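Local coordinates for hypothetical protein (PDB 2OD5) that is of unknown function but probably binds nucleic acid through a winged helix-turn-helix-like fold, at residues Val14-Lys19 with Gly52-Lys57; Glu18-Phe23 with Ala32-His37; Asp60-Gly65 with Asn86-His91. All blocks are in the same frame, centred on the assembly; numbering follows the deposited sequence.

Contact 1 of 3, residues Val14-Lys19 with Gly52-Lys57. With EDO (1,2-ethanediol), chain F.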
ATOM      1  N   VAL A  14       2.765  11.406  -7.089  1.00 50.27           N
ATOM      2  CA  VAL A  14       4.211  11.204  -6.963  1.00 48.89           C
ATOM      3  C   VAL A  14       4.714  11.356  -5.508  1.00 47.14           C
ATOM      4  O   VAL A  14       5.571  10.599  -5.040  1.00 46.12           O
ATOM      5  CB  VAL A  14       4.979  12.206  -7.847  1.00 50.86           C
ATOM      6  CG1 VAL A  14       6.479  12.180  -7.534  1.00 46.40           C
ATOM      7  CG2 VAL A  14       4.710  11.929  -9.332  1.00 50.96           C
ATOM      8  N   ARG A  15       4.211  12.373  -4.822  1.00 45.00           N
ATOM      9  CA  ARG A  15       4.556  12.613  -3.425  1.00 45.24           C
ATOM     10  C   ARG A  15       4.108  11.432  -2.555  1.00 42.19           C
ATOM     11  O   ARG A  15       4.833  10.982  -1.669  1.00 41.83           O
ATOM     12  CB  ARG A  15       3.848  13.886  -2.966  1.00 45.74           C
ATOM     13  CG  ARG A  15       4.398  14.550  -1.732  1.00 52.65           C
ATOM     14  CD  ARG A  15       3.979  16.049  -1.679  1.00 52.63           C
ATOM     15  NE  ARG A  15       2.550  16.257  -1.978  1.00 54.55           N
ATOM     16  CZ  ARG A  15       1.570  16.322  -1.074  1.00 62.28           C
ATOM     17  NH1 ARG A  15       1.814  16.182   0.225  1.00 65.15           N
ATOM     18  NH2 ARG A  15       0.320  16.516  -1.479  1.00 53.29           N
ATOM     19  N   ILE A  16       2.896  10.966  -2.810  1.00 39.59           N
ATOM     20  CA  ILE A  16       2.311   9.838  -2.071  1.00 40.26           C
ATOM     21  C   ILE A  16       3.153   8.578  -2.277  1.00 39.13           C
ATOM     22  O   ILE A  16       3.466   7.879  -1.312  1.00 37.00           O
ATOM     23  CB  ILE A  16       0.872   9.591  -2.489  1.00 40.41           C
ATOM     24  CG1 ILE A  16      -0.026  10.736  -1.984  1.00 46.06           C
ATOM     25  CG2 ILE A  16       0.337   8.299  -1.882  1.00 35.88           C
ATOM     26  CD1 ILE A  16      -1.514  10.577  -2.323  1.00 43.69           C
ATOM     27  N   ARG A  17       3.532   8.300  -3.525  1.00 38.77           N
ATOM     28  CA  ARG A  17       4.375   7.137  -3.818  1.00 36.43           C
ATOM     29  C   ARG A  17       5.670   7.160  -3.052  1.00 36.41           C
ATOM     30  O   ARG A  17       6.105   6.127  -2.571  1.00 36.53           O
ATOM     31  CB  ARG A  17       4.718   7.026  -5.293  1.00 37.30           C
ATOM     32  CG  ARG A  17       3.595   6.601  -6.181  1.00 40.03           C
ATOM     33  CD  ARG A  17       4.112   6.548  -7.615  1.00 39.01           C
ATOM     34  NE  ARG A  17       3.179   5.872  -8.494  1.00 47.83           N
ATOM     35  CZ  ARG A  17       3.362   5.718  -9.803  1.00 45.82           C
ATOM     36  NH1 ARG A  17       4.446   6.203 -10.390  1.00 48.76           N
ATOM     37  NH2 ARG A  17       2.459   5.072 -10.535  1.00 42.60           N
ATOM     38  N   GLU A  18       6.331   8.318  -2.973  1.00 35.96           N
ATOM     39  CA  GLU A  18       7.602   8.406  -2.267  0.50 35.39           C
ATOM     40  C   GLU A  18       7.424   8.149  -0.774  1.00 34.15           C
ATOM     41  O   GLU A  18       8.254   7.497  -0.146  1.00 34.12           O
ATOM     42  CB  GLU A  18       8.258   9.773  -2.515  0.50 37.44           C
ATOM     43  CG  GLU A  18       8.568  10.030  -3.981  0.50 39.03           C
ATOM     44  N   LYS A  19       6.342   8.663  -0.201  1.00 33.54           N
ATOM     45  CA  LYS A  19       6.069   8.404   1.215  1.00 34.99           C
ATOM     46  C   LYS A  19       5.823   6.925   1.485  1.00 34.24           C
ATOM     47  O   LYS A  19       6.329   6.375   2.463  1.00 34.37           O
ATOM     48  CB  LYS A  19       4.836   9.166   1.674  1.00 36.31           C
ATOM     49  CG  LYS A  19       5.044  10.620   1.837  1.00 46.84           C
ATOM     50  CD  LYS A  19       3.838  11.197   2.553  1.00 54.37           C
ATOM     51  CE  LYS A  19       3.884  12.702   2.573  1.00 63.06           C
ATOM     52  NZ  LYS A  19       4.521  13.231   3.806  1.00 64.99           N
ATOM     53  N   GLY A  52      -5.604   2.195  -2.747  1.00 31.59           N
ATOM     54  CA  GLY A  52      -5.537   0.881  -3.385  1.00 34.87           C
ATOM     55  C   GLY A  52      -5.145   0.984  -4.844  1.00 34.03           C
ATOM     56  O   GLY A  52      -4.347   0.182  -5.333  1.00 34.70           O
ATOM     57  N   ASN A  53      -5.709   1.974  -5.550  1.00 33.91           N
ATOM     58  CA  ASN A  53      -5.348   2.215  -6.937  1.00 34.96           C
ATOM     59  C   ASN A  53      -3.879   2.614  -7.091  1.00 32.84           C
ATOM     60  O   ASN A  53      -3.174   2.096  -7.970  1.00 34.00           O
ATOM     61  CB  ASN A  53      -6.251   3.289  -7.555  1.00 37.04           C
ATOM     62  CG  ASN A  53      -7.686   2.803  -7.727  1.00 49.02           C
ATOM     63  OD1 ASN A  53      -7.930   1.595  -7.792  1.00 53.13           O
ATOM     64  ND2 ASN A  53      -8.645   3.742  -7.785  1.00 49.39           N
ATOM     65  N   VAL A  54      -3.424   3.524  -6.240  1.00 31.71           N
ATOM     66  CA  VAL A  54      -2.055   3.988  -6.280  1.00 30.59           C
ATOM     67  C   VAL A  54      -1.098   2.826  -6.057  1.00 31.03           C
ATOM     68  O   VAL A  54      -0.084   2.687  -6.748  1.00 34.16           O
ATOM     69  CB  VAL A  54      -1.786   5.068  -5.206  1.00 31.30           C
ATOM     70  CG1 VAL A  54      -0.260   5.346  -5.075  1.00 33.98           C
ATOM     71  CG2 VAL A  54      -2.584   6.338  -5.531  1.00 33.56           C
ATOM     72  N   LEU A  55      -1.399   2.006  -5.068  1.00 29.27           N
ATOM     73  CA  LEU A  55      -0.530   0.871  -4.726  1.00 29.96           C
ATOM     74  C   LEU A  55      -0.470  -0.130  -5.861  1.00 31.21           C
ATOM     75  O   LEU A  55       0.604  -0.653  -6.173  1.00 30.95           O
ATOM     76  CB  LEU A  55      -1.031   0.186  -3.439  1.00 29.14           C
ATOM     77  CG  LEU A  55      -0.881   0.966  -2.126  1.00 29.63           C
ATOM     78  CD1 LEU A  55      -1.700   0.271  -0.994  1.00 29.06           C
ATOM     79  CD2 LEU A  55       0.555   1.107  -1.735  1.00 29.97           C
ATOM     80  N   SER A  56      -1.616  -0.405  -6.480  1.00 30.29           N
ATOM     81  CA  SER A  56      -1.677  -1.359  -7.620  1.00 34.03           C
ATOM     82  C   SER A  56      -0.942  -0.846  -8.825  1.00 34.37           C
ATOM     83  O   SER A  56      -0.223  -1.614  -9.510  1.00 37.93           O
ATOM     84  CB  SER A  56      -3.129  -1.620  -8.020  1.00 35.13           C
ATOM     85  OG  SER A  56      -3.769  -2.341  -7.003  1.00 47.63           O
ATOM     86  N   LYS A  57      -1.093   0.445  -9.097  1.00 32.82           N
ATOM     87  CA  LYS A  57      -0.498   1.075 -10.271  0.50 34.88           C
ATOM     88  C   LYS A  57       1.019   1.275 -10.150  1.00 33.98           C
ATOM     89  O   LYS A  57       1.729   1.297 -11.151  1.00 32.95           O
ATOM     90  CB  LYS A  57      -1.176   2.420 -10.566  0.50 36.83           C
ATOM     91  CG  LYS A  57      -0.557   3.157 -11.748  0.50 39.09           C
ATOM     92  CD  LYS A  57      -1.427   4.254 -12.332  0.50 38.46           C
ATOM     93  CE  LYS A  57      -0.756   4.793 -13.597  0.50 43.16           C
ATOM     94  NZ  LYS A  57      -1.254   6.143 -13.962  0.50 51.49           N
TER
HETATM   95  C1  EDO F 120       0.123  18.410  -4.569  1.00 75.90           C
HETATM   96  O1  EDO F 120       0.353  18.507  -5.980  1.00 75.81           O
HETATM   97  C2  EDO F 120       1.445  18.609  -3.840  1.00 77.03           C
HETATM   98  O2  EDO F 120       2.379  17.579  -4.190  1.00 74.82           O
HETATM   99  O   HOH W   1       0.533   4.713  -8.579  1.00 32.76           O
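Two cationic side chains, Arg17 and Lys57, meet here with no direct hydrogen bond between them. Arg17 reaches out from helix 9-23 with CG anti to its carbonyl carbon (chi1 -72°) and the chain drawn straight from CG to NE, which carries the guanidinium over to helix 48-57. Its NH2 arrives 3.8 Å from Lys57 CG, and the methylene lies at the edge of the guanidinium, in its plane. The two chains pass obliquely. In the Lys57 conformer modelled, NZ is 5.2 Å from Arg17 NH2; since that lysine has a second conformer, this spacing is doubtful. What joins the helices in polar terms is a water, which accepts from Arg17 NH2 at 2.8 Å and donates to Val54 O at 2.8 Å, binding the guanidinium to a backbone carbonyl near the end of the second helix. Beneath this layer the packing is thin and apolar: Val54 CG1 is 4.2 Å from Arg17 CG and 4.4 Å from Ile16 CG2. The short axes come within 10.8 Å and cross at -74°. Val54 also packs on Ile20 of the first helix, while Ile16 touches Met42 in a loop. On another side of the first helix, Arg15 NE gives a hydrogen bond to O2 of an ethanediol, probably from the crystallisation liquor. Two positive groups this close would be expected to raise the local potential; a long, weak ion pair of Arg17 with Asp58 may offset part of it. Across this face the water bridge and aliphatic contacts, rather than any direct polar bond, link the helices.

Contact 2 of 3, residues Glu18-Phe23 with Ala32-His37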
ATOM      1  N   GLU A  18       6.331   8.318  -2.973  1.00 35.96           N
ATOM      2  CA  GLU A  18       7.602   8.406  -2.267  0.50 35.39           C
ATOM      3  C   GLU A  18       7.424   8.149  -0.774  1.00 34.15           C
ATOM      4  O   GLU A  18       8.254   7.497  -0.146  1.00 34.12           O
ATOM      5  CB  GLU A  18       8.258   9.773  -2.515  0.50 37.44           C
ATOM      6  CG  GLU A  18       8.568  10.030  -3.981  0.50 39.03           C
ATOM      7  N   LYS A  19       6.342   8.663  -0.201  1.00 33.54           N
ATOM      8  CA  LYS A  19       6.069   8.404   1.215  1.00 34.99           C
ATOM      9  C   LYS A  19       5.823   6.925   1.485  1.00 34.24           C
ATOM     10  O   LYS A  19       6.329   6.375   2.463  1.00 34.37           O
ATOM     11  CB  LYS A  19       4.836   9.166   1.674  1.00 36.31           C
ATOM     12  CG  LYS A  19       5.044  10.620   1.837  1.00 46.84           C
ATOM     13  CD  LYS A  19       3.838  11.197   2.553  1.00 54.37           C
ATOM     14  CE  LYS A  19       3.884  12.702   2.573  1.00 63.06           C
ATOM     15  NZ  LYS A  19       4.521  13.231   3.806  1.00 64.99           N
ATOM     16  N   ILE A  20       5.018   6.306   0.624  1.00 34.66           N
ATOM     17  CA  ILE A  20       4.680   4.903   0.782  1.00 33.80           C
ATOM     18  C   ILE A  20       5.967   4.054   0.734  1.00 32.79           C
ATOM     19  O   ILE A  20       6.184   3.184   1.572  1.00 34.43           O
ATOM     20  CB  ILE A  20       3.687   4.414  -0.294  1.00 33.50           C
ATOM     21  CG1 ILE A  20       2.311   5.091  -0.172  1.00 33.36           C
ATOM     22  CG2 ILE A  20       3.542   2.911  -0.197  1.00 32.21           C
ATOM     23  CD1 ILE A  20       1.434   4.913  -1.426  1.00 31.42           C
ATOM     24  N   LYS A  21       6.836   4.313  -0.236  1.00 32.50           N
ATOM     25  CA  LYS A  21       8.062   3.530  -0.402  1.00 34.12           C
ATOM     26  C   LYS A  21       8.976   3.623   0.824  1.00 34.08           C
ATOM     27  O   LYS A  21       9.500   2.619   1.299  1.00 33.02           O
ATOM     28  CB  LYS A  21       8.778   3.916  -1.698  1.00 37.70           C
ATOM     29  CG  LYS A  21       8.056   3.488  -2.965  1.00 47.50           C
ATOM     30  N   LYS A  22       9.110   4.818   1.375  1.00 32.57           N
ATOM     31  CA  LYS A  22       9.868   5.011   2.612  1.00 33.13           C
ATOM     32  C   LYS A  22       9.252   4.271   3.793  1.00 32.89           C
ATOM     33  O   LYS A  22       9.950   3.614   4.579  1.00 34.86           O
ATOM     34  CB  LYS A  22       9.987   6.500   2.920  1.00 34.21           C
ATOM     35  CG  LYS A  22      11.006   7.212   2.040  1.00 44.38           C
ATOM     36  CD  LYS A  22      12.418   6.876   2.455  1.00 55.42           C
ATOM     37  N   PHE A  23       7.937   4.361   3.913  1.00 32.61           N
ATOM     38  CA  PHE A  23       7.221   3.685   4.978  1.00 31.50           C
ATOM     39  C   PHE A  23       7.392   2.165   4.912  1.00 32.28           C
ATOM     40  O   PHE A  23       7.537   1.521   5.942  1.00 32.22           O
ATOM     41  CB  PHE A  23       5.733   4.064   4.927  1.00 32.40           C
ATOM     42  CG  PHE A  23       4.906   3.471   6.022  1.00 31.77           C
ATOM     43  CD1 PHE A  23       5.149   3.796   7.357  1.00 32.61           C
ATOM     44  CD2 PHE A  23       3.885   2.580   5.732  1.00 30.67           C
ATOM     45  CE1 PHE A  23       4.396   3.266   8.376  1.00 36.82           C
ATOM     46  CE2 PHE A  23       3.094   2.073   6.757  1.00 34.14           C
ATOM     47  CZ  PHE A  23       3.359   2.411   8.080  1.00 32.72           C
ATOM     48  N   ALA A  32      -4.401  -0.394   5.570  1.00 33.07           N
ATOM     49  CA  ALA A  32      -4.861   0.464   6.667  1.00 33.85           C
ATOM     50  C   ALA A  32      -3.720   1.207   7.346  1.00 32.49           C
ATOM     51  O   ALA A  32      -3.830   2.401   7.659  1.00 29.98           O
ATOM     52  CB  ALA A  32      -5.645  -0.392   7.705  1.00 34.11           C
ATOM     53  N   GLU A  33      -2.643   0.482   7.657  1.00 30.68           N
ATOM     54  CA  GLU A  33      -1.456   1.094   8.220  1.00 31.99           C
ATOM     55  C   GLU A  33      -0.852   2.133   7.264  1.00 29.14           C
ATOM     56  O   GLU A  33      -0.413   3.211   7.686  1.00 30.43           O
ATOM     57  CB  GLU A  33      -0.404   0.033   8.515  1.00 31.38           C
ATOM     58  CG  GLU A  33      -0.779  -0.997   9.537  1.00 37.70           C
ATOM     59  CD  GLU A  33       0.367  -2.001   9.697  1.00 44.33           C
ATOM     60  OE1 GLU A  33       0.572  -2.865   8.775  1.00 46.91           O
ATOM     61  OE2 GLU A  33       1.099  -1.875  10.708  1.00 53.66           O
ATOM     62  N   ILE A  34      -0.819   1.823   5.973  1.00 28.48           N
ATOM     63  CA  ILE A  34      -0.275   2.729   4.977  1.00 29.04           C
ATOM     64  C   ILE A  34      -1.118   3.996   4.901  1.00 29.64           C
ATOM     65  O   ILE A  34      -0.591   5.111   4.958  1.00 28.63           O
ATOM     66  CB  ILE A  34      -0.157   2.067   3.573  1.00 28.79           C
ATOM     67  CG1 ILE A  34       0.788   0.841   3.626  1.00 29.66           C
ATOM     68  CG2 ILE A  34       0.389   3.068   2.547  1.00 29.56           C
ATOM     69  CD1 ILE A  34       0.719  -0.033   2.373  1.00 32.03           C
ATOM     70  N   LEU A  35      -2.425   3.818   4.865  1.00 28.65           N
ATOM     71  CA  LEU A  35      -3.345   4.955   4.823  1.00 29.44           C
ATOM     72  C   LEU A  35      -3.174   5.820   6.055  1.00 28.36           C
ATOM     73  O   LEU A  35      -3.123   7.044   5.950  1.00 30.19           O
ATOM     74  CB  LEU A  35      -4.800   4.474   4.753  1.00 29.46           C
ATOM     75  CG  LEU A  35      -5.833   5.597   4.501  1.00 29.58           C
ATOM     76  CD1 LEU A  35      -5.616   6.258   3.125  1.00 29.32           C
ATOM     77  CD2 LEU A  35      -7.238   5.027   4.620  1.00 32.67           C
ATOM     78  N   GLU A  36      -3.101   5.213   7.236  1.00 29.99           N
ATOM     79  CA  GLU A  36      -2.962   6.008   8.440  1.00 30.07           C
ATOM     80  C   GLU A  36      -1.653   6.809   8.414  1.00 30.05           C
ATOM     81  O   GLU A  36      -1.622   7.984   8.771  1.00 30.83           O
ATOM     82  CB  GLU A  36      -3.067   5.142   9.707  1.00 29.53           C
ATOM     83  CG  GLU A  36      -2.997   5.989  10.995  1.00 32.43           C
ATOM     84  CD  GLU A  36      -3.225   5.210  12.303  1.00 37.10           C
ATOM     85  OE1 GLU A  36      -3.248   3.966  12.275  1.00 38.43           O
ATOM     86  OE2 GLU A  36      -3.329   5.876  13.359  1.00 34.87           O
ATOM     87  N   HIS A  37      -0.575   6.189   7.952  1.00 29.65           N
ATOM     88  CA  HIS A  37       0.715   6.862   7.868  1.00 30.70           C
ATOM     89  C   HIS A  37       0.673   8.031   6.922  1.00 31.15           C
ATOM     90  O   HIS A  37       1.083   9.135   7.263  1.00 32.67           O
ATOM     91  CB  HIS A  37       1.796   5.877   7.399  1.00 31.60           C
ATOM     92  CG  HIS A  37       3.115   6.534   7.227  1.00 34.48           C
ATOM     93  ND1 HIS A  37       3.840   6.989   8.304  1.00 33.71           N
ATOM     94  CD2 HIS A  37       3.789   6.919   6.117  1.00 37.69           C
ATOM     95  CE1 HIS A  37       4.943   7.573   7.861  1.00 40.82           C
ATOM     96  NE2 HIS A  37       4.928   7.563   6.538  1.00 35.86           N
TER
HETATM   97  O   HOH W   2       7.097   7.795   4.688  1.00 31.82           O
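Glu33 meets Phe23 through its backbone: the carbonyl oxygen Glu33 O is 3.8 Å from Phe23 CE2, approaching the ring obliquely. Its carboxylate is engaged away from this interface, in a salt bridge to Arg29. One residue on, Ile34 presents two branches to two partners. Its CG1 lies beside the CD2-CE2 bond of Phe23, 4.1 Å from Phe23 CE2, while CG2 meets Ile20 CG1 at 3.9 Å, the two isoleucines crossing at about a right angle. Leu51 of helix 48-57 packs against both of them, so this part of the contact belongs to the core between the three helices. A turn later comes His37, whose imidazole lies flat on Phe23. The rings form an offset stack, centroids 4.2 Å apart and planes at 10°; Phe23 CD1 sits over the middle of the imidazole, whereas His37 CG lies toward the rim of the phenyl. His37 CB adds a CH-pi contact over the same ring, 3.8 Å from its centroid. Both side chains hold CG anti to the backbone N (chi1 -177° for Phe23, 177° for His37), which swings each ring out toward the other helix; they slide past each other in opposite directions. His37 NE2 is tied by a water to Lys19 O: 2.9 Å from the nitrogen and 2.7 Å from the carbonyl, to which the water donates. With Phe23 cut back to an alanine, His37 would lose its stacking partner and would probably be freer to turn, with a gap opened beside Ile34. Isoleucine packing inside and a stacked histidine at the margin thus join the helices, and the water bridge to Lys19 O probably favours the observed turn of the imidazole.

Contact 3 of 3, residues Asp60-Gly65 with Asn86-His91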
ATOM      1  N   ASP A  60       6.665  -0.478  -8.210  1.00 25.84           N
ATOM      2  CA  ASP A  60       7.685  -0.642  -7.171  1.00 29.45           C
ATOM      3  C   ASP A  60       7.101  -1.166  -5.884  1.00 28.62           C
ATOM      4  O   ASP A  60       7.839  -1.511  -4.974  1.00 28.35           O
ATOM      5  CB  ASP A  60       8.375   0.690  -6.851  1.00 30.59           C
ATOM      6  CG  ASP A  60       8.981   1.356  -8.055  1.00 31.71           C
ATOM      7  OD1 ASP A  60       9.235   0.713  -9.125  1.00 31.16           O
ATOM      8  OD2 ASP A  60       9.243   2.574  -7.927  1.00 34.98           O
ATOM      9  N   ILE A  61       5.779  -1.217  -5.804  1.00 30.71           N
ATOM     10  CA  ILE A  61       5.100  -1.611  -4.575  1.00 32.89           C
ATOM     11  C   ILE A  61       4.220  -2.780  -4.932  1.00 35.48           C
ATOM     12  O   ILE A  61       3.252  -2.598  -5.690  1.00 37.34           O
ATOM     13  CB  ILE A  61       4.261  -0.478  -3.992  1.00 31.23           C
ATOM     14  CG1 ILE A  61       5.096   0.724  -3.595  1.00 35.82           C
ATOM     15  CG2 ILE A  61       3.503  -0.943  -2.670  1.00 31.76           C
ATOM     16  CD1 ILE A  61       4.275   2.014  -3.473  1.00 38.02           C
ATOM     17  N   VAL A  62       4.565  -3.959  -4.389  1.00 31.35           N
ATOM     18  CA  VAL A  62       3.951  -5.232  -4.778  1.00 32.90           C
ATOM     19  C   VAL A  62       3.041  -5.834  -3.692  1.00 30.67           C
ATOM     20  O   VAL A  62       3.312  -5.707  -2.514  1.00 28.74           O
ATOM     21  CB  VAL A  62       4.980  -6.271  -5.151  1.00 34.75           C
ATOM     22  CG1 VAL A  62       5.843  -5.775  -6.339  1.00 37.42           C
ATOM     23  CG2 VAL A  62       5.863  -6.625  -3.994  1.00 31.96           C
ATOM     24  N   LYS A  63       1.954  -6.480  -4.102  1.00 30.30           N
ATOM     25  CA  LYS A  63       1.027  -7.071  -3.126  1.00 30.74           C
ATOM     26  C   LYS A  63       1.554  -8.435  -2.702  1.00 30.36           C
ATOM     27  O   LYS A  63       1.781  -9.306  -3.558  1.00 33.61           O
ATOM     28  CB  LYS A  63      -0.341  -7.251  -3.767  1.00 31.04           C
ATOM     29  CG  LYS A  63      -1.445  -7.515  -2.766  1.00 31.91           C
ATOM     30  CD  LYS A  63      -2.693  -8.016  -3.452  1.00 38.49           C
ATOM     31  CE  LYS A  63      -3.688  -6.953  -3.776  1.00 50.79           C
ATOM     32  NZ  LYS A  63      -4.548  -6.523  -2.671  1.00 48.06           N
ATOM     33  N   VAL A  64       1.787  -8.620  -1.406  1.00 28.89           N
ATOM     34  CA  VAL A  64       2.399  -9.835  -0.901  1.00 27.50           C
ATOM     35  C   VAL A  64       1.450 -10.718  -0.092  1.00 27.45           C
ATOM     36  O   VAL A  64       1.801 -11.830   0.263  1.00 28.23           O
ATOM     37  CB  VAL A  64       3.648  -9.538  -0.050  1.00 30.73           C
ATOM     38  CG1 VAL A  64       4.741  -8.883  -0.941  1.00 30.15           C
ATOM     39  CG2 VAL A  64       3.333  -8.671   1.117  1.00 30.90           C
ATOM     40  N   GLY A  65       0.266 -10.219   0.169  1.00 27.98           N
ATOM     41  CA  GLY A  65      -0.732 -10.994   0.893  1.00 28.73           C
ATOM     42  C   GLY A  65      -2.069 -10.328   0.948  1.00 27.60           C
ATOM     43  O   GLY A  65      -2.202  -9.139   0.668  1.00 27.16           O
ATOM     44  N   ASN A  86      11.989  -4.235  -4.017  1.00 25.90           N
ATOM     45  CA  ASN A  86      13.335  -4.480  -3.537  1.00 26.16           C
ATOM     46  C   ASN A  86      13.362  -5.231  -2.209  1.00 26.76           C
ATOM     47  O   ASN A  86      14.226  -6.110  -1.996  1.00 28.61           O
ATOM     48  CB  ASN A  86      14.126  -3.179  -3.435  1.00 26.39           C
ATOM     49  CG  ASN A  86      14.636  -2.706  -4.759  1.00 27.32           C
ATOM     50  OD1 ASN A  86      15.187  -3.474  -5.549  1.00 28.40           O
ATOM     51  ND2 ASN A  86      14.492  -1.408  -5.001  1.00 28.89           N
ATOM     52  N   TRP A  87      12.423  -4.934  -1.329  1.00 29.41           N
ATOM     53  CA  TRP A  87      12.325  -5.679  -0.072  1.00 32.05           C
ATOM     54  C   TRP A  87      12.080  -7.165  -0.375  1.00 31.14           C
ATOM     55  O   TRP A  87      12.750  -8.051   0.157  1.00 31.55           O
ATOM     56  CB  TRP A  87      11.200  -5.134   0.802  1.00 31.48           C
ATOM     57  CG  TRP A  87      11.176  -5.780   2.160  1.00 36.81           C
ATOM     58  CD1 TRP A  87      11.780  -5.323   3.307  1.00 37.13           C
ATOM     59  CD2 TRP A  87      10.525  -6.994   2.497  1.00 36.52           C
ATOM     60  NE1 TRP A  87      11.551  -6.209   4.342  1.00 39.58           N
ATOM     61  CE2 TRP A  87      10.794  -7.249   3.862  1.00 36.91           C
ATOM     62  CE3 TRP A  87       9.757  -7.920   1.767  1.00 33.75           C
ATOM     63  CZ2 TRP A  87      10.332  -8.380   4.500  1.00 40.42           C
ATOM     64  CZ3 TRP A  87       9.300  -9.045   2.407  1.00 40.56           C
ATOM     65  CH2 TRP A  87       9.576  -9.256   3.766  1.00 39.41           C
ATOM     66  N   VAL A  88      11.134  -7.437  -1.265  1.00 28.31           N
ATOM     67  CA  VAL A  88      10.858  -8.805  -1.645  1.00 29.91           C
ATOM     68  C   VAL A  88      12.064  -9.463  -2.298  1.00 29.57           C
ATOM     69  O   VAL A  88      12.378 -10.620  -2.007  1.00 32.31           O
ATOM     70  CB  VAL A  88       9.631  -8.925  -2.583  1.00 29.97           C
ATOM     71  CG1 VAL A  88       9.349 -10.394  -2.927  1.00 35.14           C
ATOM     72  CG2 VAL A  88       8.410  -8.282  -1.940  1.00 31.37           C
ATOM     73  N   ALA A  89      12.761  -8.748  -3.172  1.00 29.53           N
ATOM     74  CA  ALA A  89      13.927  -9.316  -3.835  1.00 31.08           C
ATOM     75  C   ALA A  89      14.982  -9.748  -2.810  1.00 31.92           C
ATOM     76  O   ALA A  89      15.666 -10.771  -2.970  1.00 33.03           O
ATOM     77  CB  ALA A  89      14.522  -8.300  -4.833  1.00 29.36           C
ATOM     78  N   GLU A  90      15.120  -8.953  -1.758  1.00 33.15           N
ATOM     79  CA  GLU A  90      16.128  -9.171  -0.742  1.00 37.92           C
ATOM     80  C   GLU A  90      15.704 -10.274   0.230  1.00 40.76           C
ATOM     81  O   GLU A  90      16.525 -11.086   0.639  1.00 43.57           O
ATOM     82  CB  GLU A  90      16.418  -7.866   0.009  1.00 39.42           C
ATOM     83  CG  GLU A  90      17.140  -6.796  -0.850  1.00 45.07           C
ATOM     84  N   HIS A  91      14.428 -10.337   0.564  1.00 40.10           N
ATOM     85  CA  HIS A  91      13.948 -11.267   1.591  1.00 40.44           C
ATOM     86  C   HIS A  91      13.347 -12.553   1.064  1.00 43.81           C
ATOM     87  O   HIS A  91      13.250 -13.540   1.802  1.00 47.09           O
ATOM     88  CB  HIS A  91      12.939 -10.562   2.502  1.00 41.75           C
ATOM     89  CG  HIS A  91      13.570  -9.517   3.361  1.00 43.48           C
ATOM     90  ND1 HIS A  91      13.915  -8.273   2.879  1.00 44.04           N
ATOM     91  CD2 HIS A  91      13.977  -9.550   4.650  1.00 44.96           C
ATOM     92  CE1 HIS A  91      14.489  -7.576   3.843  1.00 46.54           C
ATOM     93  NE2 HIS A  91      14.537  -8.328   4.928  1.00 49.95           N
TER
HETATM   94  O   HOH W   3      11.245  -1.330  -4.731  1.00 24.23           O
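Val62 on strand 61-71 and Val88 on the short helix 85-91 mark the closest backbone approach, their CA atoms 8.4 Å apart. Across that distance the methyls do the work. Val88 turns CG2 anti to its carbonyl carbon, and this one branch touches both valines of the strand: it is 3.7 Å from Val62 CG2 and 3.8 Å from Val64 CG1. The Val62 and Val88 side chains cross obliquely; those of Val64 and Val88 slide past each other in opposite directions. A water spans the start of the pair, accepting from Asn86 N at 3.1 Å and giving a weak bond to Asp60 O. On the helix itself, His91 ND1 donates to Trp87 O at 3.0 Å (N-H...O 151°), the oxygen lying in the imidazole plane and also receiving His91 N. Val88 packs as well on Ala83 and Trp95, which brings the hairpin and the C-terminal segment to the same apolar patch. In the strand, Val64 and Gly65 both face Glu81, a classic beta bulge. A short helix that turns an apolar face, through Val88, to the strand is consistent with an extra C-terminal helix packed on the hairpin of a winged-helix-like domain.

How the contacts relate
From the N terminus, helix 9-23 enters two contacts. Contact 2 closes first, bringing helix 31-39 back onto its C-terminal half across the short strand 29-30. Contact 1 closes a longer loop from the same helix to helix 48-57, and the span of contact 2 lies within it; the two share Glu18 and Lys19. Contact 3 follows in series, spanning the hairpin of strands 61-71 and 75-84 and bringing the helix 85-91 that follows it back onto the first strand. No spans cross. The three meet at Ile20, Leu55 and Ile61, where the helical bundle joins the sheet, consistent with a winged helix-turn-helix in which helix 48-57 would be the recognition helix.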